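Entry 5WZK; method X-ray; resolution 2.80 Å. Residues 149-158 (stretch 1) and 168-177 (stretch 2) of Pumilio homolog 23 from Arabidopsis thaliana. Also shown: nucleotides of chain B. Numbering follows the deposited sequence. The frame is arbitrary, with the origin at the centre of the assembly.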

# COMPACT_ATOMS: atom_id res chain seq x y z
N VAL A 149 2.16 -3.52 -20.17
CA VAL A 149 1.57 -4.68 -20.82
C VAL A 149 2.02 -5.97 -20.14
O VAL A 149 1.20 -6.85 -19.84
CB VAL A 149 1.91 -4.67 -22.32
CG1 VAL A 149 1.25 -5.84 -23.01
CG2 VAL A 149 1.45 -3.34 -22.93
N LEU A 150 3.31 -6.10 -19.85
CA LEU A 150 3.80 -7.30 -19.15
C LEU A 150 3.16 -7.45 -17.78
O LEU A 150 2.69 -8.54 -17.41
CB LEU A 150 5.30 -7.24 -18.99
CG LEU A 150 6.08 -7.67 -20.20
CD1 LEU A 150 7.54 -7.52 -19.82
CD2 LEU A 150 5.69 -9.10 -20.54
N ARG A 151 3.17 -6.37 -17.00
CA ARG A 151 2.57 -6.40 -15.67
C ARG A 151 1.12 -6.87 -15.71
O ARG A 151 0.70 -7.70 -14.90
CB ARG A 151 2.69 -5.03 -15.03
CG ARG A 151 4.02 -4.78 -14.38
CD ARG A 151 4.10 -3.38 -13.79
NE ARG A 151 4.57 -2.40 -14.76
CZ ARG A 151 4.70 -1.10 -14.50
NH1 ARG A 151 4.40 -0.62 -13.31
NH2 ARG A 151 5.14 -0.28 -15.45
N ARG A 152 0.34 -6.39 -16.69
CA ARG A 152 -1.04 -6.83 -16.82
C ARG A 152 -1.13 -8.28 -17.28
O ARG A 152 -1.91 -9.06 -16.73
CB ARG A 152 -1.77 -5.91 -17.79
CG ARG A 152 -3.22 -6.26 -18.01
CD ARG A 152 -3.90 -5.21 -18.85
NE ARG A 152 -4.00 -3.95 -18.13
CZ ARG A 152 -4.96 -3.70 -17.25
NH1 ARG A 152 -5.89 -4.62 -17.02
NH2 ARG A 152 -4.99 -2.54 -16.62
N LEU A 153 -0.31 -8.65 -18.27
CA LEU A 153 -0.29 -10.03 -18.76
C LEU A 153 0.06 -11.01 -17.65
O LEU A 153 -0.57 -12.08 -17.55
CB LEU A 153 0.72 -10.14 -19.91
CG LEU A 153 0.94 -11.53 -20.48
CD1 LEU A 153 -0.36 -12.01 -21.06
CD2 LEU A 153 2.07 -11.53 -21.53
N LEU A 154 1.06 -10.69 -16.83
CA LEU A 154 1.38 -11.55 -15.69
C LEU A 154 0.17 -11.71 -14.78
O LEU A 154 -0.12 -12.82 -14.31
CB LEU A 154 2.56 -10.98 -14.92
CG LEU A 154 3.96 -11.03 -15.50
CD1 LEU A 154 4.87 -10.12 -14.68
CD2 LEU A 154 4.50 -12.47 -15.51
N CYS A 155 -0.54 -10.62 -14.49
CA CYS A 155 -1.69 -10.74 -13.61
C CYS A 155 -2.78 -11.59 -14.26
O CYS A 155 -3.44 -12.38 -13.59
CB CYS A 155 -2.23 -9.37 -13.24
SG CYS A 155 -1.10 -8.41 -12.25
N LEU A 156 -2.95 -11.44 -15.57
CA LEU A 156 -3.98 -12.21 -16.25
C LEU A 156 -3.70 -13.70 -16.16
O LEU A 156 -4.61 -14.49 -15.91
CB LEU A 156 -4.09 -11.77 -17.71
CG LEU A 156 -5.16 -12.50 -18.52
CD1 LEU A 156 -6.53 -12.32 -17.88
CD2 LEU A 156 -5.15 -12.01 -19.95
N CYS A 157 -2.43 -14.11 -16.34
CA CYS A 157 -2.09 -15.53 -16.24
C CYS A 157 -2.37 -16.06 -14.85
O CYS A 157 -2.89 -17.17 -14.69
CB CYS A 157 -0.63 -15.76 -16.60
SG CYS A 157 -0.20 -15.28 -18.25
N LYS A 158 -2.01 -15.30 -13.81
CA LYS A 158 -2.28 -15.76 -12.46
C LYS A 158 -3.77 -15.86 -12.21
O LYS A 158 -4.22 -16.76 -11.50
CB LYS A 158 -1.62 -14.81 -11.46
CG LYS A 158 -1.22 -15.48 -10.18
CD LYS A 158 -2.30 -15.37 -9.15
CE LYS A 158 -1.75 -15.70 -7.78
NZ LYS A 158 -0.96 -16.96 -7.82
P C B 9 7.00 9.22 -10.96
OP1 C B 9 7.10 10.59 -11.53
OP2 C B 9 5.95 8.85 -9.96
O5' C B 9 6.78 8.18 -12.15
C5' C B 9 7.68 8.12 -13.25
C4' C B 9 7.23 7.06 -14.20
O4' C B 9 7.27 5.78 -13.54
C3' C B 9 5.80 7.18 -14.69
O3' C B 9 5.74 8.03 -15.83
C2' C B 9 5.39 5.74 -15.01
O2' C B 9 5.69 5.43 -16.37
C1' C B 9 6.33 4.92 -14.11
N1 C B 9 5.68 4.14 -13.04
C2 C B 9 5.14 2.89 -13.36
O2 C B 9 5.18 2.52 -14.56
N3 C B 9 4.56 2.15 -12.38
C4 C B 9 4.54 2.61 -11.13
N4 C B 9 3.99 1.86 -10.18
C5 C B 9 5.11 3.85 -10.80
C6 C B 9 5.67 4.59 -11.76
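Stretch 2, residues 168-177: MLTYLLSGLL

Residues 168-177 form a helix that packs against the helix of stretch 1 in a nearly antiparallel sense: the N-to-C directions make an angle of 150° and the axes approach to 9.0 Å. The evidence for helix is both torsional and hydrogen-bonded. From Met 168 to Leu 176, phi lies between -49° and -70° and psi between -27° and -53°, and i+4 bonds such as Leu 172 N to Met 168 O (2.8 Å) and Leu 176 N to Leu 172 O (3.1 Å) run along it. At Leu 177, phi/psi shifts to -100/0, and its N makes two weak bonds, to Leu 173 O (3.2 Å) and Ser 174 O (3.0 Å).

The antiparallel register follows from the pairings. Leu 169 lies beside Cys 157, with their CA atoms 5.2 Å apart, whereas Leu 176, two turns later, reaches Leu 150 (CD2 to CD2, 4.5 Å). The backbones come close at Cys 157, whose CB is 3.8 Å from Leu 169 N and 4.0 Å from Leu 169 CB; the small side chain at this position accompanies that close approach.

Leu 169 and Leu 172 share the rotamer t,p. The CA-to-CB bond of Leu 169 points sideways, yet its end comes nearer stretch 1: CD1 lies 3.6 Å from Leu 154 O and 3.7 Å from Leu 154 CD2, while CD2 lies 3.8 Å from Lys 158 CG. The two methyls thus address residues one turn apart on stretch 1. Leu 172 points toward stretch 1, and its CD2 enters a pocket 3.6 Å from Leu 153 CD2, 3.8 Å from Leu 154 CD2 and 4.4 Å from Cys 157 SG. Leu 153 (t,p) and Leu 154 (m,t) both start sideways and bring their ends nearer, so different rotamers converge on one methyl. Leu 150 and Leu 176, both m,t, point toward each other's helix but meet more loosely.

Met 168 also starts toward stretch 1, placing CG 3.8 Å from Cys 157 SG, but with chi1 -155°, chi2 59° and chi3 80° its end leads away. Cys 157 itself has chi1 -61° (m).

No hydrogen bond crosses between the stretches; the 444 Å² buried, summed over both sides, rests chiefly on apolar contacts. Polar groups are engaged elsewhere: Ser 174 OG, with chi1 -72°, bonds back to Thr 170 O at 3.1 Å, and Arg 151, out of reach of stretch 2, donates from NH1 to N3 and from NH2 to O2 of C9 in chain B, both at 2.9 Å.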

# COMPACT_ATOMS: atom_id res chain seq x y z
N MET A 168 1.23 -21.10 -17.69
CA MET A 168 1.52 -19.92 -18.49
C MET A 168 2.32 -18.91 -17.68
O MET A 168 3.36 -18.42 -18.13
CB MET A 168 0.23 -19.30 -19.02
CG MET A 168 0.44 -18.48 -20.28
SD MET A 168 1.13 -19.55 -21.57
CE MET A 168 -0.32 -20.41 -22.16
N LEU A 169 1.85 -18.60 -16.46
CA LEU A 169 2.61 -17.72 -15.58
C LEU A 169 4.06 -18.17 -15.48
O LEU A 169 4.98 -17.35 -15.61
CB LEU A 169 1.97 -17.67 -14.19
CG LEU A 169 2.62 -16.59 -13.34
CD1 LEU A 169 2.48 -15.26 -14.03
CD2 LEU A 169 2.00 -16.49 -11.95
N THR A 170 4.28 -19.47 -15.27
CA THR A 170 5.64 -19.98 -15.10
C THR A 170 6.41 -19.91 -16.42
O THR A 170 7.56 -19.44 -16.45
CB THR A 170 5.60 -21.41 -14.55
OG1 THR A 170 4.94 -21.44 -13.27
CG2 THR A 170 6.99 -21.99 -14.38
N TYR A 171 5.79 -20.38 -17.51
CA TYR A 171 6.41 -20.31 -18.83
C TYR A 171 6.86 -18.89 -19.14
O TYR A 171 8.03 -18.65 -19.48
CB TYR A 171 5.43 -20.79 -19.90
CG TYR A 171 5.90 -20.58 -21.33
CD1 TYR A 171 7.05 -21.19 -21.79
CD2 TYR A 171 5.18 -19.78 -22.21
CE1 TYR A 171 7.50 -21.01 -23.09
CE2 TYR A 171 5.62 -19.59 -23.53
CZ TYR A 171 6.78 -20.22 -23.96
OH TYR A 171 7.23 -20.07 -25.24
N LEU A 172 5.93 -17.94 -19.00
CA LEU A 172 6.24 -16.54 -19.26
C LEU A 172 7.33 -16.03 -18.33
O LEU A 172 8.32 -15.45 -18.78
CB LEU A 172 4.98 -15.69 -19.11
CG LEU A 172 5.14 -14.17 -19.23
CD1 LEU A 172 5.79 -13.76 -20.54
CD2 LEU A 172 3.78 -13.47 -19.06
N LEU A 173 7.16 -16.23 -17.03
CA LEU A 173 8.10 -15.64 -16.09
C LEU A 173 9.48 -16.27 -16.23
O LEU A 173 10.49 -15.59 -16.03
CB LEU A 173 7.55 -15.76 -14.66
CG LEU A 173 8.41 -15.27 -13.49
CD1 LEU A 173 8.91 -13.86 -13.69
CD2 LEU A 173 7.64 -15.36 -12.21
N SER A 174 9.55 -17.54 -16.65
CA SER A 174 10.86 -18.13 -16.90
C SER A 174 11.55 -17.47 -18.09
O SER A 174 12.75 -17.16 -18.04
CB SER A 174 10.74 -19.64 -17.11
OG SER A 174 10.45 -20.28 -15.87
N GLY A 175 10.81 -17.25 -19.18
CA GLY A 175 11.37 -16.49 -20.28
C GLY A 175 11.94 -15.16 -19.84
O GLY A 175 13.02 -14.76 -20.29
N LEU A 176 11.24 -14.46 -18.93
CA LEU A 176 11.72 -13.15 -18.52
C LEU A 176 13.01 -13.24 -17.71
O LEU A 176 13.81 -12.29 -17.73
CB LEU A 176 10.65 -12.42 -17.72
CG LEU A 176 9.23 -12.28 -18.28
CD1 LEU A 176 8.45 -11.36 -17.39
CD2 LEU A 176 9.22 -11.76 -19.70
N LEU A 177 13.25 -14.35 -17.02
CA LEU A 177 14.42 -14.47 -16.15
C LEU A 177 15.58 -15.23 -16.77
O LEU A 177 16.61 -15.40 -16.12
CB LEU A 177 14.06 -15.14 -14.83
CG LEU A 177 12.94 -14.45 -14.06
CD1 LEU A 177 12.60 -15.25 -12.84
CD2 LEU A 177 13.33 -13.04 -13.70